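Local coordinates for computational Design of Enzyme (Synthetic construct, PDB 3TP4), which is of unknown function but was designed to carry an activated serine in a catalytic triad, probably on a barrel scaffold of glycosidase type, at residues 94-108 and 154-168. Residues are numbered along the deposited sequence; the frame is centred on the assembly and turned at random.
Sequences FADYIRKADAIGGVN and LADASRRDDGTLIPI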
# COMPACT_ATOMS: atom_id res chain seq x y z
N PHE A 94 -3.48 -15.64 -10.32
CA PHE A 94 -2.89 -14.37 -9.87
C PHE A 94 -1.38 -14.50 -9.99
O PHE A 94 -0.73 -13.70 -10.66
CB PHE A 94 -3.31 -14.12 -8.42
CG PHE A 94 -3.21 -12.68 -7.98
CD1 PHE A 94 -2.40 -11.77 -8.66
CD2 PHE A 94 -3.92 -12.23 -6.88
CE1 PHE A 94 -2.31 -10.43 -8.24
CE2 PHE A 94 -3.84 -10.90 -6.45
CZ PHE A 94 -3.03 -10.01 -7.13
N ALA A 95 -0.84 -15.56 -9.39
CA ALA A 95 0.59 -15.80 -9.41
C ALA A 95 1.13 -15.95 -10.82
O ALA A 95 2.24 -15.51 -11.12
CB ALA A 95 0.94 -17.03 -8.58
N ASP A 96 0.34 -16.59 -11.69
CA ASP A 96 0.76 -16.79 -13.07
C ASP A 96 0.90 -15.46 -13.82
O ASP A 96 1.87 -15.23 -14.54
CB ASP A 96 -0.25 -17.69 -13.80
CG ASP A 96 0.12 -17.92 -15.26
OD1 ASP A 96 1.24 -18.41 -15.52
OD2 ASP A 96 -0.70 -17.60 -16.14
N TYR A 97 -0.08 -14.58 -13.63
CA TYR A 97 -0.06 -13.27 -14.26
C TYR A 97 1.07 -12.39 -13.72
O TYR A 97 1.63 -11.57 -14.46
CB TYR A 97 -1.41 -12.58 -14.08
CG TYR A 97 -2.45 -13.00 -15.10
CD1 TYR A 97 -2.55 -14.32 -15.53
CD2 TYR A 97 -3.35 -12.07 -15.61
CE1 TYR A 97 -3.52 -14.70 -16.44
CE2 TYR A 97 -4.31 -12.44 -16.53
CZ TYR A 97 -4.39 -13.75 -16.94
OH TYR A 97 -5.36 -14.10 -17.86
N ILE A 98 1.41 -12.56 -12.44
CA ILE A 98 2.53 -11.84 -11.84
C ILE A 98 3.83 -12.34 -12.43
O ILE A 98 4.75 -11.56 -12.72
CB ILE A 98 2.56 -12.01 -10.29
CG1 ILE A 98 1.53 -11.08 -9.63
CG2 ILE A 98 3.95 -11.72 -9.73
CD1 ILE A 98 1.31 -11.36 -8.14
N ARG A 99 3.92 -13.66 -12.62
CA ARG A 99 5.11 -14.26 -13.24
C ARG A 99 5.29 -13.75 -14.67
O ARG A 99 6.41 -13.42 -15.10
CB ARG A 99 4.99 -15.79 -13.23
CG ARG A 99 5.38 -16.44 -11.90
CD ARG A 99 4.84 -17.87 -11.75
NE ARG A 99 4.94 -18.64 -12.98
CZ ARG A 99 6.08 -19.13 -13.47
NH1 ARG A 99 7.22 -18.94 -12.82
NH2 ARG A 99 6.07 -19.82 -14.61
N LYS A 100 4.19 -13.69 -15.41
CA LYS A 100 4.20 -13.22 -16.79
C LYS A 100 4.67 -11.77 -16.87
O LYS A 100 5.40 -11.38 -17.79
CB LYS A 100 2.81 -13.37 -17.41
CG LYS A 100 2.52 -14.80 -17.88
CD LYS A 100 1.04 -15.02 -18.18
CE LYS A 100 0.82 -16.41 -18.85
NZ LYS A 100 -0.60 -16.87 -18.70
N ALA A 101 4.25 -10.97 -15.88
CA ALA A 101 4.60 -9.56 -15.87
C ALA A 101 6.08 -9.43 -15.57
O ALA A 101 6.78 -8.62 -16.18
CB ALA A 101 3.78 -8.81 -14.82
N ASP A 102 6.56 -10.23 -14.62
CA ASP A 102 7.97 -10.24 -14.29
C ASP A 102 8.76 -10.65 -15.53
O ASP A 102 9.82 -10.09 -15.80
CB ASP A 102 8.25 -11.22 -13.14
CG ASP A 102 9.74 -11.34 -12.84
OD1 ASP A 102 10.31 -10.39 -12.25
OD2 ASP A 102 10.34 -12.38 -13.17
N ALA A 103 8.26 -11.63 -16.27
CA ALA A 103 8.97 -12.13 -17.44
C ALA A 103 8.99 -11.06 -18.53
O ALA A 103 9.97 -10.92 -19.27
CB ALA A 103 8.35 -13.41 -17.95
N ILE A 104 7.89 -10.32 -18.63
CA ILE A 104 7.83 -9.19 -19.55
C ILE A 104 8.84 -8.11 -19.17
O ILE A 104 9.35 -7.40 -20.03
CB ILE A 104 6.40 -8.60 -19.63
CG1 ILE A 104 5.50 -9.55 -20.43
CG2 ILE A 104 6.42 -7.24 -20.30
CD1 ILE A 104 4.07 -9.15 -20.47
N GLY A 105 9.15 -7.99 -17.88
CA GLY A 105 10.11 -7.01 -17.41
C GLY A 105 9.49 -5.92 -16.55
O GLY A 105 10.16 -4.96 -16.17
N GLY A 106 8.22 -6.08 -16.22
CA GLY A 106 7.52 -5.10 -15.39
C GLY A 106 7.72 -5.29 -13.90
O GLY A 106 8.23 -6.33 -13.46
N VAL A 107 7.32 -4.29 -13.12
CA VAL A 107 7.31 -4.35 -11.65
C VAL A 107 5.86 -4.53 -11.18
O VAL A 107 4.95 -3.88 -11.67
CB VAL A 107 7.92 -3.06 -11.03
CG1 VAL A 107 7.73 -3.03 -9.50
CG2 VAL A 107 9.40 -2.94 -11.38
N ASN A 108 5.66 -5.42 -10.22
CA ASN A 108 4.31 -5.74 -9.78
C ASN A 108 3.90 -5.00 -8.51
O ASN A 108 4.66 -4.95 -7.54
CB ASN A 108 4.17 -7.26 -9.54
CG ASN A 108 4.09 -8.05 -10.84
OD1 ASN A 108 3.03 -8.15 -11.45
ND2 ASN A 108 5.22 -8.63 -11.25
N LEU A 154 -0.23 -16.15 -1.87
CA LEU A 154 0.07 -15.51 -3.15
C LEU A 154 1.53 -15.11 -3.21
O LEU A 154 2.22 -15.36 -4.19
CB LEU A 154 -0.81 -14.28 -3.35
CG LEU A 154 -0.42 -13.41 -4.56
CD1 LEU A 154 -0.72 -14.14 -5.86
CD2 LEU A 154 -1.11 -12.06 -4.51
N ALA A 155 1.99 -14.48 -2.13
CA ALA A 155 3.38 -14.07 -2.04
C ALA A 155 4.30 -15.26 -2.33
O ALA A 155 5.21 -15.16 -3.15
CB ALA A 155 3.67 -13.49 -0.65
N ASP A 156 4.06 -16.39 -1.66
CA ASP A 156 4.95 -17.54 -1.81
C ASP A 156 4.87 -18.19 -3.20
O ASP A 156 5.85 -18.77 -3.68
CB ASP A 156 4.68 -18.59 -0.72
CG ASP A 156 5.59 -19.81 -0.84
OD1 ASP A 156 6.81 -19.66 -0.63
OD2 ASP A 156 5.08 -20.91 -1.15
N ALA A 157 3.72 -18.08 -3.85
CA ALA A 157 3.53 -18.64 -5.20
C ALA A 157 4.12 -17.76 -6.31
O ALA A 157 4.37 -18.23 -7.43
CB ALA A 157 2.05 -18.90 -5.45
N SER A 158 4.34 -16.48 -6.02
CA SER A 158 4.90 -15.58 -7.02
C SER A 158 6.40 -15.78 -7.14
O SER A 158 7.20 -15.01 -6.60
CB SER A 158 4.57 -14.12 -6.68
OG SER A 158 3.16 -13.95 -6.67
N ARG A 159 6.78 -16.83 -7.86
CA ARG A 159 8.16 -17.23 -8.03
C ARG A 159 8.47 -17.43 -9.50
O ARG A 159 7.64 -17.93 -10.25
CB ARG A 159 8.42 -18.56 -7.31
CG ARG A 159 8.31 -18.49 -5.79
CD ARG A 159 8.62 -19.85 -5.16
NE ARG A 159 8.59 -19.80 -3.70
CZ ARG A 159 9.67 -19.69 -2.92
NH1 ARG A 159 10.88 -19.62 -3.46
NH2 ARG A 159 9.53 -19.66 -1.60
N ARG A 160 9.67 -17.03 -9.91
CA ARG A 160 10.14 -17.32 -11.25
C ARG A 160 10.38 -18.82 -11.42
O ARG A 160 10.38 -19.57 -10.44
CB ARG A 160 11.41 -16.53 -11.55
CG ARG A 160 11.21 -15.04 -11.37
CD ARG A 160 12.21 -14.24 -12.18
NE ARG A 160 13.42 -13.93 -11.43
CZ ARG A 160 13.90 -12.71 -11.28
NH1 ARG A 160 13.28 -11.68 -11.84
NH2 ARG A 160 15.01 -12.51 -10.58
N ASP A 161 10.58 -19.25 -12.66
CA ASP A 161 10.75 -20.67 -12.96
C ASP A 161 11.93 -21.25 -12.19
O ASP A 161 11.90 -22.40 -11.76
CB ASP A 161 10.96 -20.88 -14.46
CG ASP A 161 9.74 -20.50 -15.28
OD1 ASP A 161 8.62 -20.51 -14.73
OD2 ASP A 161 9.90 -20.21 -16.48
N ASP A 162 12.96 -20.44 -12.02
CA ASP A 162 14.13 -20.88 -11.27
C ASP A 162 13.89 -20.82 -9.76
O ASP A 162 14.82 -20.99 -8.96
CB ASP A 162 15.34 -20.02 -11.64
CG ASP A 162 15.22 -18.61 -11.13
OD1 ASP A 162 14.13 -18.24 -10.64
OD2 ASP A 162 16.23 -17.86 -11.22
N GLY A 163 12.64 -20.57 -9.36
CA GLY A 163 12.28 -20.59 -7.95
C GLY A 163 12.40 -19.27 -7.20
O GLY A 163 11.93 -19.14 -6.06
N THR A 164 13.02 -18.28 -7.83
CA THR A 164 13.23 -16.98 -7.20
C THR A 164 11.91 -16.26 -6.92
O THR A 164 11.07 -16.12 -7.80
CB THR A 164 14.13 -16.08 -8.07
OG1 THR A 164 15.38 -16.74 -8.33
CG2 THR A 164 14.40 -14.76 -7.37
N LEU A 165 11.73 -15.80 -5.68
CA LEU A 165 10.56 -15.00 -5.36
C LEU A 165 10.60 -13.69 -6.15
O LEU A 165 11.65 -13.06 -6.25
CB LEU A 165 10.50 -14.69 -3.86
CG LEU A 165 10.19 -15.89 -2.95
CD1 LEU A 165 10.72 -15.66 -1.54
CD2 LEU A 165 8.70 -16.19 -2.92
N ILE A 166 9.46 -13.31 -6.70
CA ILE A 166 9.32 -12.03 -7.39
C ILE A 166 8.89 -10.95 -6.38
O ILE A 166 7.89 -11.11 -5.69
CB ILE A 166 8.24 -12.15 -8.47
CG1 ILE A 166 8.60 -13.26 -9.46
CG2 ILE A 166 8.04 -10.82 -9.19
CD1 ILE A 166 7.48 -13.58 -10.41
N PRO A 167 9.67 -9.86 -6.29
CA PRO A 167 9.27 -8.81 -5.34
C PRO A 167 7.94 -8.18 -5.72
O PRO A 167 7.61 -8.06 -6.90
CB PRO A 167 10.42 -7.79 -5.45
CG PRO A 167 11.59 -8.60 -5.96
CD PRO A 167 10.97 -9.59 -6.91
N ILE A 168 7.17 -7.80 -4.71
CA ILE A 168 5.84 -7.23 -4.90
C ILE A 168 5.69 -6.01 -4.00
O ILE A 168 6.01 -6.05 -2.81
CB ILE A 168 4.74 -8.26 -4.54
CG1 ILE A 168 4.70 -9.38 -5.58
CG2 ILE A 168 3.37 -7.59 -4.48
CD1 ILE A 168 3.80 -10.53 -5.18
O HOH W 1 7.88 -7.00 -9.31
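Leu154 lays CD2 over one face of the Phe94 ring, toward its rim, 3.7 Å from the centroid in a CH-pi contact. The ring also packs edge-to-face with Trp69. At the edge of the Arg99 guanidinium, in its plane, sit Arg159 O and Asp161 OD1. Arg99 NH1 meets a lone pair of Arg159 O at 2.8 Å (N-H...O 160°). Arg99 NH1 and NH2 both grip Asp161 OD1 in a salt bridge, Arg99 NH2 at 2.6 Å, with guanidinium and carboxylate planes 46° apart. Asp102 OD1 lies obliquely to the Arg160 guanidinium in a second salt bridge, whose hydrogen bond from Arg160 NH1 is weak at 3.3 Å. A bend at chi3 (41°) turns the Arg99 tip toward Arg159 and Asp161, where a type I turn runs from Arg160 to Gly163. Beneath these charges, Ile166 CD1 packs on Asp102 CB (3.7 Å) and Ile98 CG2 (4.0 Å). Ile98 CD1 reaches Ile168 CD1 and the Ser158 hydroxyl, which donates to Leu154 O. A water links Asn108 N to Pro167 O where strands 107-113 and 168-174 begin side by side. Helices 87-104 and 141-157 thus pack as neighbours outside adjacent parallel strands, the beta-alpha repeat of a TIM barrel, as in glycosyl hydrolase family 26.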